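Local coordinates for protein fructose-bisphosphate aldolase (Slackia heliotrinireducens, PDB 4MOZ) that belongs to the DeoC/LacD family of aldolases and folds as a closed eight-stranded parallel beta/alpha barrel of the TIM type, at residues L37-C42 / V79-R84; G196-A201 / A231-T236. All coordinates share one frame; numbering follows the deposited sequence.

Interaction 1: L37-C42 / V79-R84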
loop_
_atom_site.group_PDB
_atom_site.type_symbol
_atom_site.label_atom_id
_atom_site.label_comp_id
_atom_site.label_asym_id
_atom_site.label_seq_id
_atom_site.Cartn_x
_atom_site.Cartn_y
_atom_site.Cartn_z
ATOM N N LEU C 37 -7.740 -33.261 -14.474
ATOM C CA LEU C 37 -6.746 -32.274 -14.883
ATOM C C LEU C 37 -5.336 -32.840 -14.959
ATOM O O LEU C 37 -4.746 -33.203 -13.935
ATOM C CB LEU C 37 -6.769 -31.039 -13.968
ATOM C CG LEU C 37 -5.804 -29.897 -14.333
ATOM C CD1 LEU C 37 -6.189 -29.244 -15.654
ATOM C CD2 LEU C 37 -5.736 -28.858 -13.224
HETATM N N MSE C 38 -4.810 -32.909 -16.179
HETATM C CA MSE C 38 -3.402 -33.220 -16.407
HETATM C C MSE C 38 -2.686 -31.895 -16.632
HETATM O O MSE C 38 -2.830 -31.278 -17.689
HETATM C CB MSE C 38 -3.234 -34.153 -17.614
HETATM C CG MSE C 38 -1.839 -34.752 -17.776
HETATM SE SE MSE C 38 -0.460 -33.428 -18.225
HETATM C CE MSE C 38 0.997 -34.647 -18.698
ATOM N N LEU C 39 -1.934 -31.454 -15.627
ATOM C CA LEU C 39 -1.249 -30.164 -15.672
ATOM C C LEU C 39 0.249 -30.324 -15.922
ATOM O O LEU C 39 0.952 -30.994 -15.158
ATOM C CB LEU C 39 -1.506 -29.370 -14.380
ATOM C CG LEU C 39 -0.934 -27.946 -14.286
ATOM C CD1 LEU C 39 -1.865 -27.029 -13.508
ATOM C CD2 LEU C 39 0.472 -27.919 -13.687
ATOM N N PHE C 40 0.725 -29.704 -16.996
ATOM C CA PHE C 40 2.148 -29.659 -17.302
ATOM C C PHE C 40 2.719 -28.345 -16.757
ATOM O O PHE C 40 2.451 -27.258 -17.289
ATOM C CB PHE C 40 2.363 -29.819 -18.813
ATOM C CG PHE C 40 3.803 -29.733 -19.259
ATOM C CD1 PHE C 40 4.839 -30.248 -18.478
ATOM C CD2 PHE C 40 4.116 -29.165 -20.493
ATOM C CE1 PHE C 40 6.155 -30.170 -18.903
ATOM C CE2 PHE C 40 5.435 -29.091 -20.929
ATOM C CZ PHE C 40 6.455 -29.594 -20.131
ATOM N N ALA C 41 3.487 -28.464 -15.673
ATOM C CA ALA C 41 4.044 -27.316 -14.967
ATOM C C ALA C 41 5.347 -26.827 -15.603
ATOM O O ALA C 41 6.328 -27.572 -15.698
ATOM C CB ALA C 41 4.250 -27.652 -13.494
ATOM N N CYS C 42 5.340 -25.569 -16.034
ATOM C CA CYS C 42 6.486 -24.953 -16.705
ATOM C C CYS C 42 6.854 -23.613 -16.068
ATOM O O CYS C 42 7.314 -22.697 -16.749
ATOM C CB CYS C 42 6.174 -24.748 -18.191
ATOM S SG CYS C 42 5.859 -26.271 -19.111
ATOM N N VAL C 79 -3.453 -28.840 -19.467
ATOM C CA VAL C 79 -2.995 -27.451 -19.537
ATOM C C VAL C 79 -1.475 -27.338 -19.400
ATOM O O VAL C 79 -0.831 -28.168 -18.746
ATOM C CB VAL C 79 -3.652 -26.536 -18.466
ATOM C CG1 VAL C 79 -5.164 -26.476 -18.638
ATOM C CG2 VAL C 79 -3.280 -26.966 -17.053
HETATM N N MSE C 80 -0.912 -26.321 -20.044
HETATM C CA MSE C 80 0.461 -25.935 -19.789
HETATM C C MSE C 80 0.432 -24.700 -18.911
HETATM O O MSE C 80 -0.125 -23.669 -19.297
HETATM C CB MSE C 80 1.200 -25.635 -21.087
HETATM C CG MSE C 80 2.637 -25.203 -20.865
HETATM SE SE MSE C 80 3.449 -24.557 -22.497
HETATM C CE MSE C 80 5.180 -24.015 -21.791
ATOM N N ALA C 81 1.020 -24.817 -17.724
ATOM C CA ALA C 81 1.070 -23.711 -16.766
ATOM C C ALA C 81 2.420 -23.007 -16.809
ATOM O O ALA C 81 3.463 -23.640 -16.626
ATOM C CB ALA C 81 0.768 -24.200 -15.357
ATOM N N GLY C 82 2.393 -21.699 -17.058
ATOM C CA GLY C 82 3.611 -20.890 -17.081
ATOM C C GLY C 82 3.347 -19.416 -16.844
ATOM O O GLY C 82 2.195 -18.970 -16.879
ATOM N N GLN C 83 4.417 -18.657 -16.605
ATOM C CA GLN C 83 4.309 -17.209 -16.410
ATOM C C GLN C 83 3.802 -16.515 -17.670
ATOM O O GLN C 83 4.022 -16.998 -18.789
ATOM C CB GLN C 83 5.653 -16.611 -15.986
ATOM C CG GLN C 83 6.080 -16.946 -14.564
ATOM C CD GLN C 83 6.818 -18.269 -14.466
ATOM O OE1 GLN C 83 7.127 -18.903 -15.484
ATOM N NE2 GLN C 83 7.107 -18.697 -13.236
ATOM N N ARG C 84 3.115 -15.390 -17.471
ATOM C CA ARG C 84 2.567 -14.570 -18.559
ATOM C C ARG C 84 3.616 -14.264 -19.629
ATOM O O ARG C 84 3.360 -14.446 -20.822
ATOM C CB ARG C 84 1.993 -13.267 -17.989
ATOM C CG ARG C 84 1.204 -12.395 -18.960
ATOM C CD ARG C 84 1.292 -10.919 -18.573
ATOM N NE ARG C 84 2.676 -10.451 -18.633
ATOM C CZ ARG C 84 3.251 -9.920 -19.714
ATOM N NH1 ARG C 84 2.558 -9.749 -20.836
ATOM N NH2 ARG C 84 4.525 -9.553 -19.674
HETATM O O HOH W 1 9.330 -21.043 -15.968
#

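Interaction 2: G196-A201 / A231-T236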
loop_
_atom_site.group_PDB
_atom_site.type_symbol
_atom_site.label_atom_id
_atom_site.label_comp_id
_atom_site.label_asym_id
_atom_site.label_seq_id
_atom_site.Cartn_x
_atom_site.Cartn_y
_atom_site.Cartn_z
ATOM N N GLY C 196 -5.609 -29.691 5.413
ATOM C CA GLY C 196 -5.869 -28.282 5.714
ATOM C C GLY C 196 -5.725 -27.398 4.489
ATOM O O GLY C 196 -6.603 -26.580 4.187
ATOM N N ALA C 197 -4.613 -27.582 3.779
ATOM C CA ALA C 197 -4.315 -26.843 2.555
ATOM C C ALA C 197 -5.408 -27.047 1.509
ATOM O O ALA C 197 -5.862 -26.092 0.880
ATOM C CB ALA C 197 -2.960 -27.268 2.005
ATOM N N ALA C 198 -5.832 -28.298 1.342
ATOM C CA ALA C 198 -6.884 -28.641 0.393
ATOM C C ALA C 198 -8.208 -27.949 0.718
ATOM O O ALA C 198 -8.890 -27.459 -0.183
ATOM C CB ALA C 198 -7.070 -30.148 0.330
ATOM N N GLY C 199 -8.557 -27.898 2.003
ATOM C CA GLY C 199 -9.786 -27.236 2.450
ATOM C C GLY C 199 -9.791 -25.728 2.241
ATOM O O GLY C 199 -10.832 -25.139 1.933
ATOM N N VAL C 200 -8.627 -25.101 2.400
ATOM C CA VAL C 200 -8.501 -23.656 2.193
ATOM C C VAL C 200 -8.819 -23.280 0.745
ATOM O O VAL C 200 -9.536 -22.301 0.492
ATOM C CB VAL C 200 -7.103 -23.135 2.603
ATOM C CG1 VAL C 200 -6.875 -21.710 2.111
ATOM C CG2 VAL C 200 -6.935 -23.211 4.113
ATOM N N ALA C 201 -8.300 -24.074 -0.194
ATOM C CA ALA C 201 -8.516 -23.830 -1.621
ATOM C C ALA C 201 -10.000 -23.765 -1.974
ATOM O O ALA C 201 -10.415 -22.928 -2.784
ATOM C CB ALA C 201 -7.817 -24.887 -2.453
ATOM N N ALA C 231 -11.339 -35.277 0.249
ATOM C CA ALA C 231 -12.637 -35.095 0.887
ATOM C C ALA C 231 -12.788 -33.661 1.394
ATOM O O ALA C 231 -13.812 -33.023 1.143
ATOM C CB ALA C 231 -12.827 -36.100 2.016
ATOM N N ALA C 232 -11.753 -33.157 2.076
ATOM C CA ALA C 232 -11.744 -31.790 2.615
ATOM C C ALA C 232 -11.907 -30.715 1.537
ATOM O O ALA C 232 -12.534 -29.680 1.775
ATOM C CB ALA C 232 -10.478 -31.545 3.418
ATOM N N ALA C 233 -11.350 -30.973 0.356
ATOM C CA ALA C 233 -11.448 -30.056 -0.783
ATOM C C ALA C 233 -12.846 -30.003 -1.416
ATOM O O ALA C 233 -13.128 -29.118 -2.223
ATOM C CB ALA C 233 -10.397 -30.406 -1.828
ATOM N N GLY C 234 -13.714 -30.948 -1.051
ATOM C CA GLY C 234 -15.105 -30.964 -1.518
ATOM C C GLY C 234 -15.242 -30.847 -3.027
ATOM O O GLY C 234 -14.695 -31.663 -3.771
ATOM N N ARG C 235 -15.957 -29.818 -3.478
ATOM C CA ARG C 235 -16.166 -29.592 -4.911
ATOM C C ARG C 235 -14.991 -28.923 -5.632
ATOM O O ARG C 235 -15.103 -28.572 -6.807
ATOM C CB ARG C 235 -17.459 -28.819 -5.155
ATOM C CG ARG C 235 -18.710 -29.667 -5.016
ATOM C CD ARG C 235 -19.943 -28.839 -5.290
ATOM N NE ARG C 235 -21.150 -29.638 -5.115
ATOM C CZ ARG C 235 -22.386 -29.197 -5.322
ATOM N NH1 ARG C 235 -23.413 -30.016 -5.135
ATOM N NH2 ARG C 235 -22.600 -27.945 -5.714
ATOM N N THR C 236 -13.880 -28.735 -4.924
ATOM C CA THR C 236 -12.618 -28.327 -5.545
ATOM C C THR C 236 -11.819 -29.601 -5.820
ATOM O O THR C 236 -11.576 -30.394 -4.909
ATOM C CB THR C 236 -11.815 -27.354 -4.642
ATOM O OG1 THR C 236 -12.517 -26.111 -4.537
ATOM C CG2 THR C 236 -10.419 -27.083 -5.203
#

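Interaction 1: L37-C42 / V79-R84
Strands 37-41 and 79-82, the first two staves of the TIM barrel, lie side by side as parallel neighbours, with Leu-39 opposite Val-79, Phe-40 opposite Met-80 and Ala-41 opposite Ala-81. Four backbone hydrogen bonds form the ladder. Val-79 N donates to Met-38 O at 3.1 Å, Phe-40 N to Val-79 O at 2.8 Å, Ala-81 N to Phe-40 O, and Cys-42 N to Ala-81 O. The two central bonds are the straightest, both N-H...O angles being within about 12° of linear, and the axes of the short strands turn 35° from each other. Alternation sorts the side chains. On the face carrying Leu-39, Val-79 and Ala-81, which reaches Leu-100 of the next strand, Val-79 CG2 is the shared methyl: Leu-39 CG and CD1 both lie 3.8 Å from it, and Leu-37 CD1 meets it at 4.0 Å, the Leu-37 side chain coming across that of Val-79 at about a right angle. The second methyl of Leu-39, CD2, is 4.1 Å from Ala-81 CB. Phe-40 and Met-80, modelled as selenomethionine, point to the other face and pack on helix 66-74. Phe-40 CG is anti to the backbone N (chi1 178°), and in the Met-80 conformer described here, one of two, CD2 of the ring approaches Met-80 CG obliquely. Cys-42 SG sits 3.4 Å above one face of the Phe-40 ring, offset toward its rim. Past the ladder, one water donates to Cys-42 O (2.7 Å) and to Gln-83 OE1, while Gln-83 NE2 bonds to Ser-105 OG and to Asp-43 O. The strands are thus bound by directional backbone bonds, their apolar side chains fill both faces of a buried sheet, and a water joins the polar groups where the chains leave it.

Interaction 2: G196-A201 / A231-T236
Ala-198 of helix 191-204 meets Ala-233 of segment 231-236 methyl to methyl, with the two CB atoms 4.0 Å apart. Ala-198 has the largest buried area in this contact, and its carbonyl takes part too, since Ala-198 O lies 3.7 Å from Ala-233 CB. Ala-232 comes next. Its CB points toward the opposing helix, and its carbonyl oxygen comes within 3.7 Å of Gly-199 CA; having no side chain, Gly-199 presents bare backbone there. Ala-232 O also accepts a hydrogen bond from Lys-45 NZ of a neighbouring subunit. The third contributor, Thr-236, is delivered by a type II' turn from Ala-233 to Thr-236, with Gly-234 at positive phi and Thr-236 N bonded to Ala-233 O at 2.8 Å. Its two branches divide the work. CG2, anti to the backbone N, lies 4.4 Å from Ala-201 CB, whereas OG1, anti to the carbonyl carbon (chi1 -67°), is hydrogen-bonded to Ala-206 O, beyond the helix segment. Ala-201 and Thr-236 both touch Val-209 of strand 208-210. With no hydrogen bond between the segments, the contact is made by small side chains and bare backbone, Gly-199 CA coming within 4.6 Å of Ala-233 CA, and it rests on van der Waals contact alone.

Both interactions belong to one beta/alpha barrel but illustrate its two layers. Interaction 1 pairs strands 37-41 and 79-82 in the closed sheet; interaction 2 joins helix 191-204 to the end of helix 222-232 in the outer layer. The centre of interaction 1 lies about 6 Å from the centre of the chain, that of interaction 2 about 15 Å. The two centres are 21 Å apart and their nearest atoms about 9 Å, without touching. They follow in series along the chain, 37-84 before 196-236. Segment 231-236 leads into strand 237-240, the seventh strand of the barrel whose first two strands form interaction 1, so hydrogen-bonded strands inside and closely packed helices outside build the same domain.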